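Adhesin/invasin TibA autotransporter (Escherichia coli, PDB 4Q1Q) mediates adhesion to and invasion of human intestinal epithelial cells, drives bacterial aggregation through TibA-TibA contacts and enhances biofilm formation. Local coordinates at residues V217-S222 and Y237-V242; R233-I238 and M252-A257. All coordinates share one frame; numbering follows the deposited sequence.

Contact 1: residues V217-S222 and Y237-V242. With 289 (D-glycero-alpha-D-manno-heptopyranose), chain T; 289 (D-glycero-alpha-D-manno-heptopyranose), chain U; 289 (D-glycero-alpha-D-manno-heptopyranose), chain S; 289 (D-glycero-alpha-D-manno-heptopyranose), chain B.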
loop_
_atom_site.group_PDB
_atom_site.type_symbol
_atom_site.label_atom_id
_atom_site.label_comp_id
_atom_site.label_asym_id
_atom_site.label_seq_id
_atom_site.Cartn_x
_atom_site.Cartn_y
_atom_site.Cartn_z
ATOM N N VAL A 217 -15.858 -11.126 -0.415
ATOM C CA VAL A 217 -16.660 -10.061 0.162
ATOM C C VAL A 217 -17.314 -10.579 1.441
ATOM O O VAL A 217 -18.238 -11.380 1.420
ATOM C CB VAL A 217 -17.700 -9.545 -0.848
ATOM C CG1 VAL A 217 -18.433 -8.325 -0.319
ATOM C CG2 VAL A 217 -16.984 -9.205 -2.151
ATOM N N SER A 218 -16.869 -10.067 2.578
ATOM C CA SER A 218 -17.419 -10.540 3.836
ATOM C C SER A 218 -18.305 -9.465 4.432
ATOM O O SER A 218 -18.553 -8.421 3.821
ATOM C CB SER A 218 -16.300 -10.907 4.797
ATOM O OG SER A 218 -15.666 -12.073 4.315
ATOM N N SER A 219 -18.838 -9.819 5.597
ATOM C CA SER A 219 -19.839 -9.045 6.308
ATOM C C SER A 219 -19.548 -7.550 6.346
ATOM O O SER A 219 -18.492 -7.090 6.799
ATOM C CB SER A 219 -19.982 -9.598 7.730
ATOM O OG SER A 219 -21.089 -8.991 8.381
ATOM N N GLY A 220 -20.522 -6.795 5.850
ATOM C CA GLY A 220 -20.404 -5.346 5.804
ATOM C C GLY A 220 -19.638 -4.883 4.575
ATOM O O GLY A 220 -19.593 -3.687 4.317
ATOM N N GLY A 221 -19.004 -5.794 3.840
ATOM C CA GLY A 221 -18.206 -5.402 2.685
ATOM C C GLY A 221 -19.073 -5.179 1.476
ATOM O O GLY A 221 -20.167 -5.731 1.354
ATOM N N SER A 222 -18.583 -4.366 0.548
ATOM C CA SER A 222 -19.392 -4.043 -0.624
ATOM C C SER A 222 -18.517 -3.856 -1.863
ATOM O O SER A 222 -17.556 -3.089 -1.828
ATOM C CB SER A 222 -20.252 -2.807 -0.326
ATOM O OG SER A 222 -20.810 -2.254 -1.511
ATOM N N TYR A 237 -19.778 -13.672 0.979
ATOM C CA TYR A 237 -20.106 -14.422 2.187
ATOM C C TYR A 237 -21.290 -13.729 2.844
ATOM O O TYR A 237 -21.825 -12.750 2.309
ATOM C CB TYR A 237 -18.926 -14.542 3.147
ATOM C CG TYR A 237 -17.816 -15.343 2.539
ATOM C CD1 TYR A 237 -16.882 -14.730 1.724
ATOM C CD2 TYR A 237 -17.685 -16.699 2.799
ATOM C CE1 TYR A 237 -15.847 -15.449 1.160
ATOM C CE2 TYR A 237 -16.652 -17.431 2.250
ATOM C CZ TYR A 237 -15.741 -16.795 1.435
ATOM O OH TYR A 237 -14.723 -17.508 0.854
ATOM N N ILE A 238 -21.706 -14.289 3.975
ATOM C CA ILE A 238 -22.914 -13.844 4.649
ATOM C C ILE A 238 -22.815 -12.357 4.952
ATOM O O ILE A 238 -21.834 -11.909 5.523
ATOM C CB ILE A 238 -23.299 -14.687 5.891
ATOM C CG1 ILE A 238 -24.529 -14.056 6.559
ATOM C CG2 ILE A 238 -22.152 -14.860 6.876
ATOM C CD1 ILE A 238 -25.463 -15.068 7.201
ATOM N N ASP A 239 -23.842 -11.619 4.531
ATOM C CA ASP A 239 -24.002 -10.200 4.787
ATOM C C ASP A 239 -22.987 -9.369 3.999
ATOM O O ASP A 239 -22.856 -8.177 4.273
ATOM C CB ASP A 239 -23.904 -9.896 6.285
ATOM C CG ASP A 239 -25.093 -10.427 7.085
ATOM O OD1 ASP A 239 -26.247 -10.302 6.624
ATOM O OD2 ASP A 239 -24.876 -10.972 8.186
ATOM N N GLY A 240 -22.309 -9.980 3.028
ATOM C CA GLY A 240 -21.541 -9.232 2.026
ATOM C C GLY A 240 -22.448 -8.852 0.882
ATOM O O GLY A 240 -23.421 -9.574 0.638
ATOM N N ASN A 241 -22.151 -7.735 0.214
ATOM C CA ASN A 241 -22.934 -7.272 -0.936
ATOM C C ASN A 241 -22.092 -6.959 -2.149
ATOM O O ASN A 241 -21.021 -6.388 -2.005
ATOM C CB ASN A 241 -23.641 -5.952 -0.668
ATOM C CG ASN A 241 -24.836 -6.138 0.226
ATOM O OD1 ASN A 241 -25.958 -6.350 -0.243
ATOM N ND2 ASN A 241 -24.576 -6.147 1.520
ATOM N N VAL A 242 -22.590 -7.288 -3.331
ATOM C CA VAL A 242 -21.935 -6.821 -4.546
ATOM C C VAL A 242 -22.976 -6.327 -5.537
ATOM O O VAL A 242 -24.129 -6.763 -5.525
ATOM C CB VAL A 242 -21.009 -7.883 -5.174
ATOM C CG1 VAL A 242 -20.038 -8.390 -4.121
ATOM C CG2 VAL A 242 -21.762 -9.073 -5.736
HETATM O O7 289 T . -16.096 -11.865 9.809
HETATM C C7 289 T . -15.838 -11.578 8.431
HETATM C C6 289 T . -14.696 -12.476 7.980
HETATM O O6 289 T . -14.455 -13.489 8.959
HETATM C C5 289 T . -14.981 -13.143 6.644
HETATM O O5 289 T . -14.126 -12.393 5.784
HETATM C C1 289 T . -14.461 -12.549 4.422
HETATM C C2 289 T . -14.153 -13.996 4.081
HETATM O O2 289 T . -12.735 -14.168 4.159
HETATM C C3 289 T . -14.918 -14.942 5.003
HETATM O O3 289 T . -14.569 -16.304 4.712
HETATM C C4 289 T . -14.633 -14.614 6.457
HETATM O O4 289 T . -15.425 -15.522 7.228
HETATM O O7 289 U . -18.442 -8.658 13.803
HETATM C C7 289 U . -18.925 -8.894 12.480
HETATM C C6 289 U . -19.513 -7.582 11.966
HETATM O O6 289 U . -18.506 -6.641 11.600
HETATM C C5 289 U . -20.327 -7.737 10.695
HETATM O O5 289 U . -20.559 -9.124 10.447
HETATM C C1 289 U . -21.614 -9.373 9.515
HETATM C C2 289 U . -22.890 -8.773 10.090
HETATM O O2 289 U . -23.099 -9.233 11.431
HETATM C C3 289 U . -22.670 -7.270 9.967
HETATM O O3 289 U . -23.792 -6.443 10.283
HETATM C C4 289 U . -21.566 -6.891 10.931
HETATM O O4 289 U . -21.258 -5.513 10.712
HETATM O O7 289 S . -19.074 3.377 1.652
HETATM C C7 289 S . -19.712 2.096 1.734
HETATM C C6 289 S . -20.296 1.633 0.395
HETATM O O6 289 S . -21.539 2.301 0.148
HETATM C C5 289 S . -19.306 1.772 -0.770
HETATM O O5 289 S . -18.847 0.426 -0.918
HETATM C C1 289 S . -17.904 0.231 -1.973
HETATM C C2 289 S . -18.765 0.362 -3.218
HETATM O O2 289 S . -20.009 -0.343 -3.094
HETATM C C3 289 S . -18.961 1.870 -3.296
HETATM O O3 289 S . -19.502 2.194 -4.577
HETATM C C4 289 S . -19.839 2.282 -2.115
HETATM O O4 289 S . -19.902 3.707 -2.161
HETATM O O7 289 B . -28.701 -5.970 5.330
HETATM C C7 289 B . -27.657 -5.794 4.363
HETATM C C6 289 B . -27.121 -7.092 3.748
HETATM O O6 289 B . -27.194 -8.217 4.636
HETATM C C5 289 B . -27.818 -7.496 2.444
HETATM O O5 289 B . -27.435 -8.846 2.164
HETATM C C1 289 B . -27.873 -9.278 0.874
HETATM C C2 289 B . -29.393 -9.407 0.953
HETATM O O2 289 B . -29.855 -10.256 2.010
HETATM C C3 289 B . -29.964 -8.012 1.186
HETATM O O3 289 B . -31.388 -8.108 1.307
HETATM C C4 289 B . -29.344 -7.377 2.427
HETATM O O4 289 B . -29.722 -5.997 2.420
HETATM O O HOH W 1 -19.139 -12.714 6.016
HETATM O O HOH W 2 -22.289 -5.503 2.881
#
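Tyr237 turns one face of its ring to the sugar carried by Ser218, so the two turns meet through a heptose as well as through their backbones. Ser218 OG is covalently bound to C1 of a D-glycero-alpha-D-manno-heptopyranose, whose O3 lies over the ring, offset toward the rim and 3.4 Å from Tyr237 CE2. Val217 O lies at the edge of the Tyr237 ring, in its plane, 3.6 Å from CD1. That carbonyl oxygen is also gripped by Tyr237 N at 2.8 Å. Ser219 OG, anti to its backbone N (chi1 -171°), carries a second covalent heptose and passes 3.6 Å from Asp239 CB. The Asp239 carboxylate lies between two sugars: OD2 faces C2 of the heptose on Ser219, and OD1 is 3.0 Å from O6 of another heptose. Gly220 N bonds Asp239 O from above the carbonyl plane (3.1 Å), while a water donates to both that oxygen and Gly221 O. A second water joins Ser219 N to Ile238 O. On the buried side, the side chains of Val217 and Val242 cross, with Val217 CG2 3.7 Å from Val242 CG1. Two type II turns, Ser218 to Gly221 and Tyr237 to Gly240, thus stack on successive coils of a right-handed parallel beta-helix, their outer surface clad in heptose, as suits a glycosylated autotransporter passenger.

Contact 2: residues R233-I238 and M252-A257. With 289 (D-glycero-alpha-D-manno-heptopyranose), chain T.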
loop_
_atom_site.group_PDB
_atom_site.type_symbol
_atom_site.label_atom_id
_atom_site.label_comp_id
_atom_site.label_asym_id
_atom_site.label_seq_id
_atom_site.Cartn_x
_atom_site.Cartn_y
_atom_site.Cartn_z
ATOM N N ARG A 233 -12.874 -15.395 -9.687
ATOM C CA ARG A 233 -14.022 -15.624 -8.823
ATOM C C ARG A 233 -14.217 -14.454 -7.885
ATOM O O ARG A 233 -13.291 -14.084 -7.182
ATOM C CB ARG A 233 -13.832 -16.890 -7.974
ATOM C CG ARG A 233 -15.105 -17.274 -7.229
ATOM C CD ARG A 233 -15.092 -18.674 -6.634
ATOM N NE ARG A 233 -14.039 -18.756 -5.628
ATOM C CZ ARG A 233 -13.022 -19.612 -5.651
ATOM N NH1 ARG A 233 -12.916 -20.523 -6.611
ATOM N NH2 ARG A 233 -12.116 -19.562 -4.681
ATOM N N GLN A 234 -15.429 -13.914 -7.854
ATOM C CA GLN A 234 -15.881 -13.084 -6.755
ATOM C C GLN A 234 -16.628 -13.991 -5.778
ATOM O O GLN A 234 -17.603 -14.626 -6.183
ATOM C CB GLN A 234 -16.865 -12.060 -7.296
ATOM C CG GLN A 234 -17.368 -11.040 -6.305
ATOM C CD GLN A 234 -18.142 -9.939 -7.018
ATOM O OE1 GLN A 234 -19.102 -10.208 -7.726
ATOM N NE2 GLN A 234 -17.690 -8.706 -6.881
ATOM N N HIS A 235 -16.178 -14.056 -4.528
ATOM C CA HIS A 235 -16.806 -14.896 -3.501
ATOM C C HIS A 235 -17.506 -14.028 -2.455
ATOM O O HIS A 235 -16.850 -13.266 -1.752
ATOM C CB HIS A 235 -15.760 -15.806 -2.844
ATOM C CG HIS A 235 -16.320 -17.091 -2.308
ATOM N ND1 HIS A 235 -15.810 -18.323 -2.659
ATOM C CD2 HIS A 235 -17.400 -17.339 -1.527
ATOM C CE1 HIS A 235 -16.525 -19.274 -2.084
ATOM N NE2 HIS A 235 -17.502 -18.706 -1.399
ATOM N N VAL A 236 -18.829 -14.134 -2.353
ATOM C CA VAL A 236 -19.599 -13.304 -1.434
ATOM C C VAL A 236 -20.095 -14.120 -0.234
ATOM O O VAL A 236 -20.781 -15.123 -0.422
ATOM C CB VAL A 236 -20.816 -12.682 -2.125
ATOM C CG1 VAL A 236 -21.392 -11.595 -1.223
ATOM C CG2 VAL A 236 -20.438 -12.116 -3.492
ATOM N N TYR A 237 -19.778 -13.672 0.979
ATOM C CA TYR A 237 -20.106 -14.422 2.187
ATOM C C TYR A 237 -21.290 -13.729 2.844
ATOM O O TYR A 237 -21.825 -12.750 2.309
ATOM C CB TYR A 237 -18.926 -14.542 3.147
ATOM C CG TYR A 237 -17.816 -15.343 2.539
ATOM C CD1 TYR A 237 -16.882 -14.730 1.724
ATOM C CD2 TYR A 237 -17.685 -16.699 2.799
ATOM C CE1 TYR A 237 -15.847 -15.449 1.160
ATOM C CE2 TYR A 237 -16.652 -17.431 2.250
ATOM C CZ TYR A 237 -15.741 -16.795 1.435
ATOM O OH TYR A 237 -14.723 -17.508 0.854
ATOM N N ILE A 238 -21.706 -14.289 3.975
ATOM C CA ILE A 238 -22.914 -13.844 4.649
ATOM C C ILE A 238 -22.815 -12.357 4.952
ATOM O O ILE A 238 -21.834 -11.909 5.523
ATOM C CB ILE A 238 -23.299 -14.687 5.891
ATOM C CG1 ILE A 238 -24.529 -14.056 6.559
ATOM C CG2 ILE A 238 -22.152 -14.860 6.876
ATOM C CD1 ILE A 238 -25.463 -15.068 7.201
HETATM N N MSE A 252 -16.461 -16.744 -12.409
HETATM C CA MSE A 252 -17.452 -17.149 -11.409
HETATM C C MSE A 252 -17.797 -16.180 -10.318
HETATM O O MSE A 252 -16.928 -15.571 -9.693
HETATM C CB MSE A 252 -16.900 -18.360 -10.677
HETATM C CG MSE A 252 -18.059 -19.055 -9.958
HETATM SE SE MSE A 252 -17.284 -20.627 -9.064
HETATM C CE MSE A 252 -17.338 -21.887 -10.583
ATOM N N LEU A 253 -19.102 -16.054 -10.097
ATOM C CA LEU A 253 -19.618 -15.402 -8.902
ATOM C C LEU A 253 -20.194 -16.510 -8.018
ATOM O O LEU A 253 -21.065 -17.281 -8.421
ATOM C CB LEU A 253 -20.668 -14.354 -9.261
ATOM C CG LEU A 253 -21.631 -13.887 -8.167
ATOM C CD1 LEU A 253 -20.817 -13.018 -7.224
ATOM C CD2 LEU A 253 -22.816 -13.161 -8.784
ATOM N N GLN A 254 -19.672 -16.607 -6.804
ATOM C CA GLN A 254 -20.243 -17.531 -5.833
ATOM C C GLN A 254 -20.787 -16.814 -4.613
ATOM O O GLN A 254 -20.087 -16.075 -3.920
ATOM C CB GLN A 254 -19.145 -18.487 -5.419
ATOM C CG GLN A 254 -19.661 -19.671 -4.624
ATOM C CD GLN A 254 -18.555 -20.676 -4.403
ATOM O OE1 GLN A 254 -17.431 -20.528 -4.892
ATOM N NE2 GLN A 254 -18.867 -21.696 -3.631
ATOM N N VAL A 255 -22.073 -17.023 -4.360
ATOM C CA VAL A 255 -22.738 -16.327 -3.270
ATOM C C VAL A 255 -23.140 -17.341 -2.202
ATOM O O VAL A 255 -23.882 -18.279 -2.465
ATOM C CB VAL A 255 -23.962 -15.557 -3.796
ATOM C CG1 VAL A 255 -24.633 -14.730 -2.707
ATOM C CG2 VAL A 255 -23.534 -14.660 -4.950
ATOM N N GLU A 256 -22.619 -17.183 -0.996
ATOM C CA GLU A 256 -22.994 -18.082 0.089
ATOM C C GLU A 256 -24.323 -17.633 0.666
ATOM O O GLU A 256 -24.765 -16.504 0.442
ATOM C CB GLU A 256 -21.983 -18.060 1.230
ATOM C CG GLU A 256 -20.548 -18.259 0.794
ATOM C CD GLU A 256 -20.221 -19.724 0.572
ATOM O OE1 GLU A 256 -19.043 -20.027 0.283
ATOM O OE2 GLU A 256 -21.146 -20.558 0.698
ATOM N N ALA A 257 -24.967 -18.530 1.404
ATOM C CA ALA A 257 -26.283 -18.239 1.949
ATOM C C ALA A 257 -26.177 -16.975 2.781
ATOM O O ALA A 257 -25.232 -16.823 3.548
ATOM C CB ALA A 257 -26.809 -19.411 2.762
HETATM O O7 289 T . -16.096 -11.865 9.809
HETATM C C7 289 T . -15.838 -11.578 8.431
HETATM C C6 289 T . -14.696 -12.476 7.980
HETATM O O6 289 T . -14.455 -13.489 8.959
HETATM C C5 289 T . -14.981 -13.143 6.644
HETATM O O5 289 T . -14.126 -12.393 5.784
HETATM C C1 289 T . -14.461 -12.549 4.422
HETATM C C2 289 T . -14.153 -13.996 4.081
HETATM O O2 289 T . -12.735 -14.168 4.159
HETATM C C3 289 T . -14.918 -14.942 5.003
HETATM O O3 289 T . -14.569 -16.304 4.712
HETATM C C4 289 T . -14.633 -14.614 6.457
HETATM O O4 289 T . -15.425 -15.522 7.228
#
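His235 and Gln254 project from the same face of neighbouring parallel strands of the autotransporter beta-helix. The axes of strands 233-236 and 252-255 approach to 4.7 Å, and their backbones are joined in the usual parallel pattern: Gln234 N to Met252 O, Gln254 N to Gln234 O, Val236 N to Gln254 O, and Glu256 N to Val236 O just past the strand. Gln254 CB and CG lie over one face of the imidazole. CB stands above the centre of the His235 ring, 4.2 Å from the centroid, in a CH-pi contact. CG is anti to the backbone N (chi1 -169°) and lies above the NE2 and CE1 side; the extended chain beyond it carries CD and the amide past the CE1 rim, with CD 3.4 Å from CE1. At the tip, OE1 comes within 3.2 Å of His235 CE1 and also meets Arg233 CD, while NE2 stays near CE1; the amide is turned 33° from the ring plane. The opposite face of the imidazole is covered by Tyr237 OH over its centre, so the ring is held between two layers. Arg233 CD also touches SE of Met252, present as selenomethionine, at 3.8 Å. On the inward face, Val236 CG2 packs on Leu253 CD1 at 3.9 Å, and that methyl also lies against Gln234 OE1. The buried Gln234 amide is satisfied by Thr245 at OE1 and by Gln215 at NE2. Glu256 would probably favour a proton on NE2, and its bond probably helps to fix the rotation of the imidazole: His235 NE2 donates to Glu256 OE1 at 2.6 Å, nearly straight at 165°, in the ring plane of His235, on the anti side of OE1 but clearly out of the carboxylate plane.

From the N terminus, the chain leaves strand 214-217 through the turn of 217-222, goes once round the beta-helix along strands 222-224, 226-228 and 233-236, and reaches 237-242, where contact 1 closes the coil. Contact 2 opens on 233-238, before that closure, and is completed one coil later at 252-257. The two loops therefore overlap, neither nesting in the other, and share Tyr237 and Ile238. Contact 1 joins the turns at one corner of repeats 10 and 11; contact 2 joins the adjoining strands of repeats 11 and 12. A probable hydrogen bond from Val217 N to His235 O, 2.7 Å long, and Val242 CG1 packing on Val236 CG2 connect them directly.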